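Local coordinates for protein ATP-dependent DNA helicase PIF1 (PDB 7OTJ) that couples ATP hydrolysis to 5'-3' movement along single-stranded DNA, unwinding duplexes and probably resolving G-quadruplexes to keep nuclear and mitochondrial genomes stable, at residues Cys142-Gln147 with Gln475-Leu480; Lys193-Phe198 with Val484-Leu489; Val232-Tyr237 with Gln458-Val463; Val464-Lys469 with Val491-Arg496. All blocks are in the same frame, centred on the assembly; numbering follows the deposited sequence.

Contact 1. Residues Cys142-Gln147 with Gln475-Leu480; sequences CGDFYQ and QAYVAL. With ALF (tetrafluoroaluminate ion), chain F.
Gln-147 packs against Tyr-477 and Val-478 where the loop after strand 138-143, with the GDxxQ signature of helicase motif III, meets helix 475-481, whose sequence fits motif VI. The apolar part falls to the aliphatic stem of Gln-147. Its CB lies 3.5 Å from CG2 of Val-478, the two side chains crossing at about a right angle, and its CG meets CE2 of Tyr-477 at the ring edge. A glutamine suits this place because the same chain offers methylenes to the helix and carries an amide beyond them. The Tyr-477 edge also receives OD2 of Asp-144, 3.7 Å from CE2, with carboxylate and ring planes 84° apart; the tyrosine hydroxyl reaches the backbone N of Ala-27 in the P-loop. Polar bonds shape the loop itself. Asp-144 OD1 accepts from Tyr-146 N, an Asx turn within a type I beta turn, while OD2 takes Gln-147 NE2 on its anti lone pair (3.3 Å) and forms a salt bridge with Arg-206. Asp-144 thus probably acts as a second-shell residue helping to orient the amide toward the tetrafluoroaluminate, to which Lys-31, Arg-191 and Arg-482 also bond. Gln-147 NE2 donates a hydrogen bond to its F3, 3.0 Å away.

Contact 2. Residues Lys193-Phe198 with Val484-Leu489; sequences KGDQRF and VSRAGL. With PO4 (phosphate ion), chain Q.
Arg-486 lays its CG over one face of the Phe-198 ring, 3.6 Å from the centroid and 16° off the normal, a CH-pi contact between the start of helix 196-204 and the loop joining helix 475-481 to strand 489-492. The ring edge meets the carbonyl O of Val-484, and CZ touches CD2 of Leu-489 at 3.8 Å, giving the aromatic a largely buried seat. Further out, the guanidinium of Arg-486 has Phe-198 N over one face, the phosphate O2 over the other and Asp-195 OD2 at its edge. The arginine suits both tasks: its methylenes cover the ring, and a bend at chi3 (-73°) carries NE back toward the acid. Asp-195, the N-cap residue, has its CG anti to the backbone N (chi1 -176°), and its OD1 makes a weak capping bond to Phe-198 N. One aspartate therefore serves both the helix start and a side-on salt bridge in which carboxylate and guanidinium are nearly coplanar. Arg-197 crosses Arg-486 at a slant, CB near NH2, its charge paired with Asp-217. The phosphate, probably from the crystallisation liquor, accepts from Arg-486 NH2 through O1. Asp-195 OD2 takes two donors, Arg-486 NH2 at 2.8 Å and NE at 2.7 Å.

Contact 3. Residues Val232-Tyr237 with Gln458-Val463; sequences VPSELY and QTLSKV
Leu-236 meets Val-463 and Leu-460 because its CG stands anti to the carbonyl carbon (chi1 -61°), while Val-463 sets CG2 anti to its own backbone N, with CG1 between N and the carbonyl carbon. The valine branch CG2 then lies 3.7 Å from CG of Leu-236. The same CG2 is 3.4 Å from the carbonyl O of Ser-234, which also receives a CA-H...O contact from Val-463. Leu-460, three residues earlier in the loop, meets Leu-236 tip to tip, CD1 to CD1 at 4.1 Å. Its second methyl, CD2, lies 4.0 Å from Ser-234 OG, a loose contact.

The backbones join as neighbours in the parallel four-stranded sheet of the second RecA-like domain. Ser-234 and Val-463 form a parallel bridge with their side chains on the same face, and Ser-234 N donates to Lys-462 O at 3.1 Å. That carbonyl also receives a CA-H...O contact from Pro-233, a residue with no N-H of its own to offer. Beyond Val-463 the pairing continues through Val-464, while helix 452-455 covers Leu-236.

The chemistry is mainly apolar, with a backbone bond at the strand entrance. The loop it joins to the sheet carries Thr-459, in the ADP pocket, and Gln-458, which touches the tetrafluoroaluminate; this is consistent with tying nucleotide-contacting residues to the sheet.

Contact 4. Residues Val464-Lys469 with Val491-Arg496; sequences VVDMKK and VLNFNR. With K (potassium ion), chain I; PO4 (phosphate ion), chain R.
Met-467 fills the hollow between Val-491 and Phe-494 at the end of strands 463-466 and 489-492, parallel neighbours joined by a beta-alpha-beta crossover through helix 475-481. Its SD lies 3.7 Å from CG1 of Val-491 and 4.5 Å from the centroid of the Phe-494 ring, a Met-aromatic contact approached obliquely, 65° off the ring normal. The two side chains run side by side, pointing the same way. The bend at chi3 (52°) places CE 3.7 Å from Phe-494 CD2, a flexible chain following both valine and ring. Ala-476 and Leu-480 of the helix help enclose this group. On the sheet face of Asp-466, CD1 of Leu-492 rests on CG2 of Val-464.

Backbone bonds fix the register: Leu-492 N to Val-465 O and Met-467 N to Leu-492 O. Just beyond, Asn-493 takes positive phi, which asparagine tolerates well, and its ND2 donates to Asp-466 OD1 at 3.1 Å from above the carboxylate plane. Lys-468 lays its CD against the same amide, and its NZ makes a weak bond to Asn-493 OD1.

The chemistry divides the contact: an apolar seam faces the helix, polar Asp-466, Asn-493 and Lys-468 close the strand ends, and Asp-466 O, turned away, binds potassium with Glu-242.

Contact 1 is the buried one of the four; contacts 2, 3 and 4 are partly buried and lie in or beside the second RecA-like domain, and contact 4 alone has exposed residues among those touching. Contact 1 brings the motif III loop, and contact 2 the start of helix 196-204, to the 475-489 region, the first by apolar packing next to the nucleotide site, the second by a salt bridge farther out. Contacts 3 and 4 pair strand 463-466 with its neighbours on either side through backbone bonds, adding aliphatic packing in contact 3 and Met-aromatic and polar side-chain contacts in contact 4. Ala-479 touches Val-465 between contacts 1 and 4; Gly-488 O probably bonds Val-463 N between contacts 2 and 3.

Contact 1. Residues Cys142-Gln147 with Gln475-Leu480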
loop_
_atom_site.group_PDB
_atom_site.type_symbol
_atom_site.label_atom_id
_atom_site.label_comp_id
_atom_site.label_asym_id
_atom_site.label_seq_id
_atom_site.Cartn_x
_atom_site.Cartn_y
_atom_site.Cartn_z
ATOM N N CYS A 142 -6.470 8.901 8.381
ATOM C CA CYS A 142 -6.259 7.745 9.239
ATOM C C CYS A 142 -4.816 7.286 9.103
ATOM O O CYS A 142 -4.343 7.060 7.985
ATOM C CB CYS A 142 -7.227 6.617 8.869
ATOM S SG CYS A 142 -6.939 5.061 9.716
ATOM N N GLY A 143 -4.118 7.151 10.224
ATOM C CA GLY A 143 -2.754 6.659 10.169
ATOM C C GLY A 143 -2.007 6.959 11.458
ATOM O O GLY A 143 -2.609 7.199 12.504
ATOM N N ASP A 144 -0.680 6.944 11.345
ATOM C CA ASP A 144 0.205 7.022 12.504
ATOM C C ASP A 144 1.471 7.731 12.051
ATOM O O ASP A 144 2.219 7.187 11.233
ATOM C CB ASP A 144 0.505 5.624 13.050
ATOM C CG ASP A 144 1.417 5.645 14.274
ATOM O OD1 ASP A 144 1.629 6.732 14.859
ATOM O OD2 ASP A 144 1.929 4.562 14.652
ATOM N N PHE A 145 1.697 8.952 12.543
ATOM C CA PHE A 145 2.855 9.706 12.081
ATOM C C PHE A 145 4.177 9.205 12.667
ATOM O O PHE A 145 5.236 9.651 12.212
ATOM C CB PHE A 145 2.672 11.201 12.370
ATOM C CG PHE A 145 1.646 11.869 11.483
ATOM C CD1 PHE A 145 1.922 12.125 10.146
ATOM C CD2 PHE A 145 0.408 12.243 11.985
ATOM C CE1 PHE A 145 0.982 12.737 9.328
ATOM C CE2 PHE A 145 -0.533 12.856 11.172
ATOM C CZ PHE A 145 -0.249 13.103 9.844
ATOM N N TYR A 146 4.153 8.291 13.646
ATOM C CA TYR A 146 5.382 7.618 14.064
ATOM C C TYR A 146 5.827 6.568 13.056
ATOM O O TYR A 146 6.918 6.005 13.204
ATOM C CB TYR A 146 5.214 6.965 15.444
ATOM C CG TYR A 146 5.405 7.918 16.603
ATOM C CD1 TYR A 146 6.528 8.726 16.679
ATOM C CD2 TYR A 146 4.453 8.023 17.611
ATOM C CE1 TYR A 146 6.710 9.606 17.731
ATOM C CE2 TYR A 146 4.623 8.903 18.666
ATOM C CZ TYR A 146 5.755 9.693 18.719
ATOM O OH TYR A 146 5.940 10.576 19.759
ATOM N N GLN A 147 5.008 6.298 12.048
ATOM C CA GLN A 147 5.322 5.383 10.966
ATOM C C GLN A 147 5.980 6.182 9.836
ATOM O O GLN A 147 6.433 7.311 10.041
ATOM C CB GLN A 147 4.066 4.605 10.573
ATOM C CG GLN A 147 3.524 3.761 11.748
ATOM C CD GLN A 147 2.509 2.705 11.339
ATOM O OE1 GLN A 147 2.474 2.269 10.191
ATOM N NE2 GLN A 147 1.680 2.285 12.287
ATOM N N GLN A 475 11.006 3.570 10.085
ATOM C CA GLN A 475 11.135 2.369 9.261
ATOM C C GLN A 475 11.335 1.114 10.114
ATOM O O GLN A 475 10.778 0.052 9.810
ATOM C CB GLN A 475 12.280 2.545 8.264
ATOM C CG GLN A 475 12.232 1.606 7.067
ATOM C CD GLN A 475 13.250 1.979 6.004
ATOM O OE1 GLN A 475 14.271 2.608 6.297
ATOM N NE2 GLN A 475 12.974 1.605 4.761
ATOM N N ALA A 476 12.147 1.203 11.171
ATOM C CA ALA A 476 12.278 0.064 12.075
ATOM C C ALA A 476 10.943 -0.241 12.747
ATOM O O ALA A 476 10.505 -1.397 12.788
ATOM C CB ALA A 476 13.381 0.318 13.108
ATOM N N TYR A 477 10.265 0.792 13.257
ATOM C CA TYR A 477 8.995 0.583 13.952
ATOM C C TYR A 477 7.960 -0.092 13.054
ATOM O O TYR A 477 7.288 -1.041 13.473
ATOM C CB TYR A 477 8.447 1.907 14.486
ATOM C CG TYR A 477 7.090 1.739 15.120
ATOM C CD1 TYR A 477 6.919 0.901 16.214
ATOM C CD2 TYR A 477 5.973 2.395 14.613
ATOM C CE1 TYR A 477 5.678 0.725 16.788
ATOM C CE2 TYR A 477 4.732 2.228 15.185
ATOM C CZ TYR A 477 4.588 1.392 16.271
ATOM O OH TYR A 477 3.349 1.227 16.844
ATOM N N VAL A 478 7.781 0.420 11.829
ATOM C CA VAL A 478 6.854 -0.204 10.881
ATOM C C VAL A 478 7.241 -1.657 10.631
ATOM O O VAL A 478 6.399 -2.561 10.694
ATOM C CB VAL A 478 6.799 0.598 9.566
ATOM C CG1 VAL A 478 5.999 -0.146 8.517
ATOM C CG2 VAL A 478 6.188 1.957 9.809
ATOM N N ALA A 479 8.528 -1.906 10.377
ATOM C CA ALA A 479 8.982 -3.258 10.061
ATOM C C ALA A 479 8.695 -4.213 11.207
ATOM O O ALA A 479 8.053 -5.252 11.021
ATOM C CB ALA A 479 10.476 -3.252 9.736
ATOM N N LEU A 480 9.156 -3.872 12.407
ATOM C CA LEU A 480 8.982 -4.785 13.525
ATOM C C LEU A 480 7.525 -4.921 13.956
ATOM O O LEU A 480 7.158 -5.964 14.507
ATOM C CB LEU A 480 9.856 -4.327 14.697
ATOM C CG LEU A 480 11.351 -4.237 14.348
ATOM C CD1 LEU A 480 12.194 -3.740 15.512
ATOM C CD2 LEU A 480 11.862 -5.581 13.840
HETATM AL AL ALF F . -0.929 -0.273 10.754
HETATM F F1 ALF F . -1.901 0.555 9.512
HETATM F F2 ALF F . 0.041 -1.117 11.994
HETATM F F3 ALF F . -1.072 1.188 11.770
HETATM F F4 ALF F . -0.846 -1.769 9.782
HETATM O O HOH W 1 0.830 0.800 9.479
#

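Contact 2. Residues Lys193-Phe198 with Val484-Leu489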
loop_
_atom_site.group_PDB
_atom_site.type_symbol
_atom_site.label_atom_id
_atom_site.label_comp_id
_atom_site.label_asym_id
_atom_site.label_seq_id
_atom_site.Cartn_x
_atom_site.Cartn_y
_atom_site.Cartn_z
ATOM N N LYS A 193 -1.782 -8.552 20.540
ATOM C CA LYS A 193 -2.469 -8.471 21.829
ATOM C C LYS A 193 -2.069 -9.600 22.773
ATOM O O LYS A 193 -2.114 -9.430 23.999
ATOM C CB LYS A 193 -3.983 -8.479 21.618
ATOM C CG LYS A 193 -4.788 -8.159 22.872
ATOM C CD LYS A 193 -6.265 -8.003 22.553
ATOM C CE LYS A 193 -7.041 -7.501 23.758
ATOM N NZ LYS A 193 -6.549 -6.170 24.210
ATOM N N GLY A 194 -1.655 -10.746 22.232
ATOM C CA GLY A 194 -1.350 -11.887 23.077
ATOM C C GLY A 194 -0.090 -11.735 23.906
ATOM O O GLY A 194 0.082 -12.456 24.893
ATOM N N ASP A 195 0.794 -10.814 23.537
ATOM C CA ASP A 195 2.136 -10.746 24.111
ATOM C C ASP A 195 2.386 -9.322 24.591
ATOM O O ASP A 195 2.825 -8.469 23.814
ATOM C CB ASP A 195 3.174 -11.178 23.084
ATOM C CG ASP A 195 4.572 -11.233 23.650
ATOM O OD1 ASP A 195 4.770 -10.926 24.848
ATOM O OD2 ASP A 195 5.481 -11.594 22.877
ATOM N N GLN A 196 2.140 -9.080 25.879
ATOM C CA GLN A 196 2.202 -7.713 26.381
ATOM C C GLN A 196 3.621 -7.165 26.323
ATOM O O GLN A 196 3.820 -5.985 26.005
ATOM C CB GLN A 196 1.656 -7.643 27.805
ATOM C CG GLN A 196 1.704 -6.243 28.398
ATOM C CD GLN A 196 0.949 -5.213 27.563
ATOM O OE1 GLN A 196 -0.133 -5.488 27.047
ATOM N NE2 GLN A 196 1.522 -4.022 27.429
ATOM N N ARG A 197 4.620 -8.013 26.595
ATOM C CA ARG A 197 6.009 -7.583 26.500
ATOM C C ARG A 197 6.344 -7.138 25.086
ATOM O O ARG A 197 7.003 -6.112 24.890
ATOM C CB ARG A 197 6.936 -8.721 26.938
ATOM C CG ARG A 197 8.413 -8.463 26.690
ATOM C CD ARG A 197 8.888 -7.280 27.500
ATOM N NE ARG A 197 10.260 -6.892 27.190
ATOM C CZ ARG A 197 10.794 -5.723 27.522
ATOM N NH1 ARG A 197 10.083 -4.786 28.130
ATOM N NH2 ARG A 197 12.073 -5.489 27.241
ATOM N N PHE A 198 5.888 -7.899 24.088
ATOM C CA PHE A 198 6.085 -7.502 22.699
ATOM C C PHE A 198 5.490 -6.123 22.438
ATOM O O PHE A 198 6.115 -5.284 21.776
ATOM C CB PHE A 198 5.469 -8.549 21.766
ATOM C CG PHE A 198 5.883 -8.411 20.327
ATOM C CD1 PHE A 198 7.028 -7.714 19.979
ATOM C CD2 PHE A 198 5.119 -8.975 19.317
ATOM C CE1 PHE A 198 7.408 -7.586 18.654
ATOM C CE2 PHE A 198 5.493 -8.847 17.987
ATOM C CZ PHE A 198 6.638 -8.153 17.657
ATOM N N VAL A 484 2.631 -10.488 14.045
ATOM C CA VAL A 484 1.618 -10.854 15.028
ATOM C C VAL A 484 2.269 -11.202 16.364
ATOM O O VAL A 484 1.817 -10.760 17.426
ATOM C CB VAL A 484 0.762 -12.014 14.487
ATOM C CG1 VAL A 484 -0.138 -12.593 15.577
ATOM C CG2 VAL A 484 -0.061 -11.541 13.299
ATOM N N SER A 485 3.342 -11.988 16.337
ATOM C CA SER A 485 3.965 -12.456 17.567
ATOM C C SER A 485 5.470 -12.548 17.388
ATOM O O SER A 485 5.983 -12.630 16.269
ATOM C CB SER A 485 3.422 -13.817 17.990
ATOM O OG SER A 485 3.821 -14.800 17.056
ATOM N N ARG A 486 6.181 -12.546 18.516
ATOM C CA ARG A 486 7.624 -12.732 18.452
ATOM C C ARG A 486 7.989 -14.128 17.970
ATOM O O ARG A 486 9.014 -14.299 17.301
ATOM C CB ARG A 486 8.256 -12.471 19.816
ATOM C CG ARG A 486 8.345 -11.001 20.175
ATOM C CD ARG A 486 9.014 -10.817 21.517
ATOM N NE ARG A 486 8.142 -11.223 22.608
ATOM C CZ ARG A 486 8.489 -11.218 23.887
ATOM N NH1 ARG A 486 9.727 -10.942 24.268
ATOM N NH2 ARG A 486 7.569 -11.485 24.809
ATOM N N ALA A 487 7.158 -15.131 18.267
ATOM C CA ALA A 487 7.466 -16.487 17.819
ATOM C C ALA A 487 7.445 -16.604 16.302
ATOM O O ALA A 487 8.076 -17.508 15.746
ATOM C CB ALA A 487 6.497 -17.494 18.434
ATOM N N GLY A 488 6.712 -15.728 15.614
ATOM C CA GLY A 488 6.758 -15.765 14.165
ATOM C C GLY A 488 7.540 -14.614 13.571
ATOM O O GLY A 488 7.336 -14.254 12.411
ATOM N N LEU A 489 8.484 -14.067 14.334
ATOM C CA LEU A 489 9.294 -12.941 13.885
ATOM C C LEU A 489 10.769 -13.245 14.092
ATOM O O LEU A 489 11.177 -13.629 15.191
ATOM C CB LEU A 489 8.922 -11.661 14.642
ATOM C CG LEU A 489 9.921 -10.504 14.562
ATOM C CD1 LEU A 489 9.960 -9.919 13.162
ATOM C CD2 LEU A 489 9.575 -9.443 15.584
HETATM P P PO4 Q . 8.784 -13.927 27.379
HETATM O O1 PO4 Q . 8.131 -12.562 27.343
HETATM O O2 PO4 Q . 9.195 -14.356 25.989
HETATM O O3 PO4 Q . 7.835 -14.938 27.983
HETATM O O4 PO4 Q . 10.024 -13.856 28.231
#

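Contact 3. Residues Val232-Tyr237 with Gln458-Val463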
loop_
_atom_site.group_PDB
_atom_site.type_symbol
_atom_site.label_atom_id
_atom_site.label_comp_id
_atom_site.label_asym_id
_atom_site.label_seq_id
_atom_site.Cartn_x
_atom_site.Cartn_y
_atom_site.Cartn_z
ATOM N N VAL A 232 5.703 -20.194 4.175
ATOM C CA VAL A 232 6.847 -19.391 3.755
ATOM C C VAL A 232 6.809 -18.070 4.521
ATOM O O VAL A 232 5.790 -17.366 4.486
ATOM C CB VAL A 232 6.836 -19.162 2.232
ATOM C CG1 VAL A 232 7.397 -20.374 1.518
ATOM C CG2 VAL A 232 5.423 -18.879 1.754
ATOM N N PRO A 233 7.874 -17.699 5.228
ATOM C CA PRO A 233 7.875 -16.418 5.948
ATOM C C PRO A 233 8.190 -15.252 5.019
ATOM O O PRO A 233 9.044 -15.347 4.133
ATOM C CB PRO A 233 8.977 -16.606 7.002
ATOM C CG PRO A 233 9.904 -17.607 6.395
ATOM C CD PRO A 233 9.063 -18.516 5.533
ATOM N N SER A 234 7.474 -14.146 5.219
ATOM C CA SER A 234 7.718 -12.945 4.433
ATOM C C SER A 234 9.026 -12.292 4.858
ATOM O O SER A 234 9.415 -12.329 6.028
ATOM C CB SER A 234 6.574 -11.942 4.597
ATOM O OG SER A 234 5.317 -12.526 4.314
ATOM N N GLU A 235 9.723 -11.707 3.889
ATOM C CA GLU A 235 10.992 -11.036 4.137
ATOM C C GLU A 235 10.829 -9.537 3.896
ATOM O O GLU A 235 10.432 -9.120 2.801
ATOM C CB GLU A 235 12.089 -11.624 3.245
ATOM C CG GLU A 235 12.276 -13.138 3.402
ATOM C CD GLU A 235 13.522 -13.667 2.701
ATOM O OE1 GLU A 235 13.561 -14.873 2.371
ATOM O OE2 GLU A 235 14.463 -12.877 2.481
ATOM N N LEU A 236 11.164 -8.732 4.902
ATOM C CA LEU A 236 11.087 -7.280 4.808
ATOM C C LEU A 236 12.489 -6.693 4.752
ATOM O O LEU A 236 13.350 -7.060 5.555
ATOM C CB LEU A 236 10.331 -6.688 6.001
ATOM C CG LEU A 236 8.877 -7.114 6.189
ATOM C CD1 LEU A 236 8.240 -6.329 7.322
ATOM C CD2 LEU A 236 8.106 -6.927 4.895
ATOM N N TYR A 237 12.700 -5.752 3.833
ATOM C CA TYR A 237 13.974 -5.058 3.696
ATOM C C TYR A 237 13.718 -3.574 3.479
ATOM O O TYR A 237 12.614 -3.156 3.124
ATOM C CB TYR A 237 14.804 -5.603 2.535
ATOM C CG TYR A 237 15.119 -7.074 2.640
ATOM C CD1 TYR A 237 14.253 -8.020 2.121
ATOM C CD2 TYR A 237 16.282 -7.517 3.261
ATOM C CE1 TYR A 237 14.531 -9.364 2.215
ATOM C CE2 TYR A 237 16.566 -8.859 3.356
ATOM C CZ TYR A 237 15.686 -9.780 2.832
ATOM O OH TYR A 237 15.958 -11.125 2.927
ATOM N N GLN A 458 0.155 -3.817 6.460
ATOM C CA GLN A 458 -0.061 -5.252 6.396
ATOM C C GLN A 458 0.124 -5.890 7.768
ATOM O O GLN A 458 0.838 -5.372 8.634
ATOM C CB GLN A 458 0.889 -5.895 5.381
ATOM C CG GLN A 458 0.691 -5.411 3.947
ATOM C CD GLN A 458 -0.685 -5.741 3.399
ATOM O OE1 GLN A 458 -1.227 -6.818 3.654
ATOM N NE2 GLN A 458 -1.263 -4.809 2.642
ATOM N N THR A 459 -0.532 -7.030 7.951
ATOM C CA THR A 459 -0.334 -7.896 9.104
ATOM C C THR A 459 0.299 -9.190 8.614
ATOM O O THR A 459 -0.199 -9.805 7.663
ATOM C CB THR A 459 -1.659 -8.177 9.815
ATOM O OG1 THR A 459 -2.151 -6.969 10.409
ATOM C CG2 THR A 459 -1.475 -9.222 10.892
ATOM N N LEU A 460 1.398 -9.597 9.247
ATOM C CA LEU A 460 2.164 -10.763 8.822
ATOM C C LEU A 460 2.307 -11.731 9.987
ATOM O O LEU A 460 2.866 -11.373 11.031
ATOM C CB LEU A 460 3.539 -10.342 8.302
ATOM C CG LEU A 460 3.526 -9.247 7.236
ATOM C CD1 LEU A 460 4.911 -8.687 6.996
ATOM C CD2 LEU A 460 2.950 -9.799 5.952
ATOM N N SER A 461 1.811 -12.958 9.802
ATOM C CA SER A 461 1.943 -13.979 10.834
ATOM C C SER A 461 3.403 -14.350 11.060
ATOM O O SER A 461 3.891 -14.331 12.196
ATOM C CB SER A 461 1.137 -15.217 10.446
ATOM O OG SER A 461 -0.244 -14.994 10.620
ATOM N N LYS A 462 4.119 -14.669 9.984
ATOM C CA LYS A 462 5.506 -15.106 10.057
ATOM C C LYS A 462 6.334 -14.237 9.125
ATOM O O LYS A 462 6.037 -14.148 7.929
ATOM C CB LYS A 462 5.623 -16.586 9.698
ATOM C CG LYS A 462 4.891 -17.475 10.696
ATOM C CD LYS A 462 5.128 -18.945 10.446
ATOM C CE LYS A 462 4.330 -19.793 11.424
ATOM N NZ LYS A 462 4.525 -19.372 12.842
ATOM N N VAL A 463 7.356 -13.583 9.672
ATOM C CA VAL A 463 8.104 -12.574 8.929
ATOM C C VAL A 463 9.520 -12.495 9.486
ATOM O O VAL A 463 9.725 -12.518 10.704
ATOM C CB VAL A 463 7.384 -11.203 8.979
ATOM C CG1 VAL A 463 7.017 -10.832 10.412
ATOM C CG2 VAL A 463 8.227 -10.110 8.330
#

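Contact 4. Residues Val464-Lys469 with Val491-Arg496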
loop_
_atom_site.group_PDB
_atom_site.type_symbol
_atom_site.label_atom_id
_atom_site.label_comp_id
_atom_site.label_asym_id
_atom_site.label_seq_id
_atom_site.Cartn_x
_atom_site.Cartn_y
_atom_site.Cartn_z
ATOM N N VAL A 464 10.502 -12.405 8.592
ATOM C CA VAL A 464 11.884 -12.120 8.966
ATOM C C VAL A 464 12.211 -10.706 8.505
ATOM O O VAL A 464 11.996 -10.358 7.338
ATOM C CB VAL A 464 12.877 -13.149 8.390
ATOM C CG1 VAL A 464 12.558 -13.491 6.955
ATOM C CG2 VAL A 464 14.289 -12.614 8.486
ATOM N N VAL A 465 12.704 -9.888 9.430
ATOM C CA VAL A 465 12.998 -8.480 9.188
ATOM C C VAL A 465 14.508 -8.301 9.217
ATOM O O VAL A 465 15.165 -8.650 10.206
ATOM C CB VAL A 465 12.320 -7.569 10.223
ATOM C CG1 VAL A 465 12.768 -6.119 10.026
ATOM C CG2 VAL A 465 10.809 -7.684 10.124
ATOM N N ASP A 466 15.062 -7.761 8.135
ATOM C CA ASP A 466 16.490 -7.486 8.034
ATOM C C ASP A 466 16.668 -5.976 8.105
ATOM O O ASP A 466 16.337 -5.260 7.156
ATOM C CB ASP A 466 17.076 -8.049 6.742
ATOM C CG ASP A 466 18.583 -7.849 6.648
ATOM O OD1 ASP A 466 19.174 -7.288 7.594
ATOM O OD2 ASP A 466 19.180 -8.253 5.628
ATOM N N MET A 467 17.181 -5.495 9.236
ATOM C CA MET A 467 17.306 -4.069 9.491
ATOM C C MET A 467 18.583 -3.468 8.916
ATOM O O MET A 467 18.926 -2.332 9.267
ATOM C CB MET A 467 17.224 -3.810 10.993
ATOM C CG MET A 467 15.912 -4.291 11.577
ATOM S SD MET A 467 15.784 -4.043 13.343
ATOM C CE MET A 467 16.191 -2.310 13.481
ATOM N N LYS A 468 19.244 -4.174 7.993
ATOM C CA LYS A 468 20.605 -3.825 7.590
ATOM C C LYS A 468 20.675 -2.426 6.990
ATOM O O LYS A 468 21.530 -1.617 7.370
ATOM C CB LYS A 468 21.133 -4.862 6.595
ATOM C CG LYS A 468 22.646 -4.822 6.341
ATOM C CD LYS A 468 23.390 -5.748 7.306
ATOM C CE LYS A 468 24.869 -5.908 6.962
ATOM N NZ LYS A 468 25.502 -7.005 7.766
ATOM N N LYS A 469 19.781 -2.115 6.049
ATOM C CA LYS A 469 19.853 -0.868 5.298
ATOM C C LYS A 469 18.811 0.158 5.741
ATOM O O LYS A 469 18.504 1.076 4.977
ATOM C CB LYS A 469 19.706 -1.140 3.798
ATOM C CG LYS A 469 20.793 -2.010 3.187
ATOM C CD LYS A 469 22.178 -1.408 3.415
ATOM C CE LYS A 469 23.290 -2.346 2.950
ATOM N NZ LYS A 469 24.651 -1.803 3.245
ATOM N N VAL A 491 14.481 -11.200 13.593
ATOM C CA VAL A 491 15.067 -9.880 13.398
ATOM C C VAL A 491 16.552 -10.054 13.126
ATOM O O VAL A 491 17.276 -10.646 13.939
ATOM C CB VAL A 491 14.839 -8.963 14.608
ATOM C CG1 VAL A 491 15.499 -7.607 14.373
ATOM C CG2 VAL A 491 13.347 -8.794 14.879
ATOM N N LEU A 492 17.001 -9.566 11.976
ATOM C CA LEU A 492 18.406 -9.607 11.604
ATOM C C LEU A 492 18.999 -8.205 11.650
ATOM O O LEU A 492 18.372 -7.237 11.204
ATOM C CB LEU A 492 18.587 -10.213 10.207
ATOM C CG LEU A 492 18.085 -11.649 10.012
ATOM C CD1 LEU A 492 18.264 -12.088 8.568
ATOM C CD2 LEU A 492 18.775 -12.617 10.960
ATOM N N ASN A 493 20.209 -8.108 12.207
ATOM C CA ASN A 493 21.004 -6.878 12.219
ATOM C C ASN A 493 20.303 -5.739 12.956
ATOM O O ASN A 493 20.408 -4.575 12.567
ATOM C CB ASN A 493 21.362 -6.452 10.796
ATOM C CG ASN A 493 22.212 -7.478 10.085
ATOM O OD1 ASN A 493 23.415 -7.578 10.332
ATOM N ND2 ASN A 493 21.596 -8.244 9.189
ATOM N N PHE A 494 19.652 -6.066 14.074
ATOM C CA PHE A 494 18.993 -5.048 14.880
ATOM C C PHE A 494 20.028 -4.122 15.497
ATOM O O PHE A 494 21.110 -4.554 15.902
ATOM C CB PHE A 494 18.147 -5.678 15.989
ATOM C CG PHE A 494 17.465 -4.663 16.875
ATOM C CD1 PHE A 494 18.119 -4.114 17.970
ATOM C CD2 PHE A 494 16.171 -4.247 16.604
ATOM C CE1 PHE A 494 17.498 -3.170 18.767
ATOM C CE2 PHE A 494 15.545 -3.306 17.399
ATOM C CZ PHE A 494 16.209 -2.767 18.484
ATOM N N ASN A 495 19.699 -2.834 15.547
ATOM C CA ASN A 495 20.563 -1.861 16.198
ATOM C C ASN A 495 19.745 -0.611 16.503
ATOM O O ASN A 495 18.935 -0.183 15.678
ATOM C CB ASN A 495 21.769 -1.536 15.310
ATOM C CG ASN A 495 22.892 -0.886 16.068
ATOM O OD1 ASN A 495 22.665 -0.102 16.990
ATOM N ND2 ASN A 495 24.122 -1.200 15.681
ATOM N N ARG A 496 19.958 -0.036 17.693
ATOM C CA ARG A 496 19.236 1.176 18.083
ATOM C C ARG A 496 19.489 2.332 17.126
ATOM O O ARG A 496 18.603 3.171 16.919
ATOM C CB ARG A 496 19.618 1.583 19.506
ATOM C CG ARG A 496 18.913 0.767 20.570
ATOM C CD ARG A 496 19.394 1.111 21.967
ATOM N NE ARG A 496 20.655 0.455 22.288
ATOM C CZ ARG A 496 21.159 0.367 23.512
ATOM N NH1 ARG A 496 20.537 0.895 24.554
ATOM N NH2 ARG A 496 22.312 -0.273 23.696
HETATM K K K I . 17.341 -3.401 5.060
HETATM P P PO4 R . 22.117 -2.769 20.307
HETATM O O1 PO4 R . 21.957 -1.919 19.073
HETATM O O2 PO4 R . 22.027 -1.881 21.524
HETATM O O3 PO4 R . 21.021 -3.808 20.355
HETATM O O4 PO4 R . 23.462 -3.455 20.266
#